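Local coordinates for protein lysin (Enterococcus phage IMEEF1, PDB 6IST) that probably cleaves enterococcal peptidoglycan through a calcium-binding CHAP domain of the cysteine peptidase type, as expected of a phage endolysin, at residues V199-A202 with N203-I206. Numbering follows the deposited sequence.
Sequences VNEA and NDLI
V199 to I206 make two turns of the alpha-helix 196-208, and four consecutive i to i+4 backbone hydrogen bonds tie the first turn to the second. N203 N donates to V199 O at 2.9 Å, D204 N to N200 O, L205 N to E201 O, and I206 N to A202 O; the last is the straightest, with an N-H...O angle of 172°. One side of these two turns is apolar and buried. There V199, A202, L205 and I206 lie against strand 180-186, V199 on Q182 and the other three on F184, and A202, N203 and I206 also reach I170 of strand 169-174. E201, A202 and L205 meet the chain of another protein in the assembly. CG1 of V199 stands anti to the backbone N (chi1 172°), which sets it 3.9 Å from N203 ND2, the two side chains running alongside one another. The polar groups are linked through water. One water donates to N200 OD1 at 2.7 Å and accepts from N203 ND2 at 2.9 Å, bridging the two amides. Across E201 and D204 the carboxylate planes are turned 85° apart, and OE1 of E201 lies 4.1 Å from OD2 of D204, a like-charge approach that may slightly raise the affinity of either group for a proton. A second water sits between these acids, 2.8 Å from E201 OE1 and 2.7 Å from D204 OD2.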
ATOM      1  N   VAL C 199     -12.899   8.483  -3.096  1.00 22.36           N
ATOM      2  CA  VAL C 199     -12.480   7.082  -2.976  1.00 22.12           C
ATOM      3  C   VAL C 199     -12.287   6.473  -4.349  1.00 21.70           C
ATOM      4  O   VAL C 199     -11.263   5.859  -4.634  1.00 22.29           O
ATOM      5  CB  VAL C 199     -13.437   6.284  -2.087  1.00 22.59           C
ATOM      6  CG1 VAL C 199     -13.101   4.809  -2.147  1.00 25.12           C
ATOM      7  CG2 VAL C 199     -13.303   6.790  -0.627  1.00 23.43           C
ATOM      8  N   ASN C 200     -13.326   6.576  -5.160  1.00 24.27           N
ATOM      9  CA  ASN C 200     -13.273   6.042  -6.505  1.00 26.59           C
ATOM     10  C   ASN C 200     -12.131   6.605  -7.368  1.00 25.39           C
ATOM     11  O   ASN C 200     -11.420   5.858  -8.100  1.00 22.75           O
ATOM     12  CB  ASN C 200     -14.646   6.260  -7.190  1.00 27.47           C
ATOM     13  CG  ASN C 200     -15.761   5.391  -6.562  1.00 33.36           C
ATOM     14  OD1 ASN C 200     -15.516   4.442  -5.805  1.00 29.05           O
ATOM     15  ND2 ASN C 200     -16.981   5.726  -6.887  1.00 34.04           N
ATOM     16  N   GLU C 201     -11.939   7.897  -7.292  1.00 20.63           N
ATOM     17  CA  GLU C 201     -10.810   8.469  -8.008  1.00 25.61           C
ATOM     18  C   GLU C 201      -9.409   7.984  -7.482  1.00 19.81           C
ATOM     19  O   GLU C 201      -8.456   7.763  -8.266  1.00 21.03           O
ATOM     20  CB  GLU C 201     -10.918  10.002  -8.036  1.00 25.15           C
ATOM     21  CG  GLU C 201     -12.168  10.502  -8.753  1.00 29.76           C
ATOM     22  CD  GLU C 201     -12.084  10.447 -10.285  1.00 32.06           C
ATOM     23  OE1 GLU C 201     -10.996  10.127 -10.843  1.00 37.47           O
ATOM     24  OE2 GLU C 201     -13.130  10.697 -10.914  1.00 37.26           O
ATOM     25  N   ALA C 202      -9.239   7.865  -6.165  1.00 20.93           N
ATOM     26  CA  ALA C 202      -8.006   7.330  -5.619  1.00 23.26           C
ATOM     27  C   ALA C 202      -7.825   5.902  -6.059  1.00 22.91           C
ATOM     28  O   ALA C 202      -6.710   5.550  -6.471  1.00 22.59           O
ATOM     29  CB  ALA C 202      -7.959   7.433  -4.106  1.00 22.09           C
ATOM     30  N   ASN C 203      -8.896   5.083  -6.082  1.00 21.93           N
ATOM     31  CA  ASN C 203      -8.734   3.726  -6.619  1.00 22.16           C
ATOM     32  C   ASN C 203      -8.366   3.689  -8.106  1.00 22.36           C
ATOM     33  O   ASN C 203      -7.643   2.762  -8.577  1.00 22.18           O
ATOM     34  CB  ASN C 203      -9.923   2.812  -6.311  1.00 26.25           C
ATOM     35  CG  ASN C 203      -9.806   2.237  -4.902  1.00 26.98           C
ATOM     36  OD1 ASN C 203      -8.760   1.657  -4.542  1.00 29.98           O
ATOM     37  ND2 ASN C 203     -10.812   2.410  -4.117  1.00 26.89           N
ATOM     38  N   ASP C 204      -8.839   4.663  -8.838  1.00 24.46           N
ATOM     39  CA  ASP C 204      -8.463   4.759 -10.255  1.00 25.45           C
ATOM     40  C   ASP C 204      -6.999   5.091 -10.402  1.00 26.32           C
ATOM     41  O   ASP C 204      -6.335   4.525 -11.270  1.00 25.11           O
ATOM     42  CB  ASP C 204      -9.312   5.775 -10.980  1.00 32.55           C
ATOM     43  CG  ASP C 204     -10.753   5.291 -11.188  1.00 38.29           C
ATOM     44  OD1 ASP C 204     -11.023   4.062 -11.030  1.00 44.68           O
ATOM     45  OD2 ASP C 204     -11.608   6.152 -11.508  1.00 45.49           O
ATOM     46  N   LEU C 205      -6.482   5.999  -9.569  1.00 21.99           N
ATOM     47  CA  LEU C 205      -5.054   6.278  -9.548  1.00 22.82           C
ATOM     48  C   LEU C 205      -4.238   5.012  -9.250  1.00 20.94           C
ATOM     49  O   LEU C 205      -3.282   4.665  -9.985  1.00 22.50           O
ATOM     50  CB  LEU C 205      -4.729   7.368  -8.543  1.00 21.39           C
ATOM     51  CG  LEU C 205      -5.234   8.786  -8.822  1.00 22.25           C
ATOM     52  CD1 LEU C 205      -4.893   9.675  -7.656  1.00 23.33           C
ATOM     53  CD2 LEU C 205      -4.568   9.305 -10.035  1.00 25.68           C
ATOM     54  N   ILE C 206      -4.647   4.300  -8.187  1.00 20.79           N
ATOM     55  CA  ILE C 206      -4.028   3.044  -7.846  1.00 21.60           C
ATOM     56  C   ILE C 206      -3.935   2.099  -9.002  1.00 24.21           C
ATOM     57  O   ILE C 206      -2.848   1.481  -9.223  1.00 25.47           O
ATOM     58  CB  ILE C 206      -4.711   2.418  -6.633  1.00 23.14           C
ATOM     59  CG1 ILE C 206      -4.323   3.268  -5.428  1.00 24.25           C
ATOM     60  CG2 ILE C 206      -4.250   0.965  -6.412  1.00 27.66           C
ATOM     61  CD1 ILE C 206      -5.133   2.951  -4.151  1.00 21.53           C
TER
HETATM   62  O   HOH W   1     -13.509   2.787  -5.241  1.00 32.91           O
HETATM   63  O   HOH W   2     -10.908   8.333 -12.947  1.00 41.85           O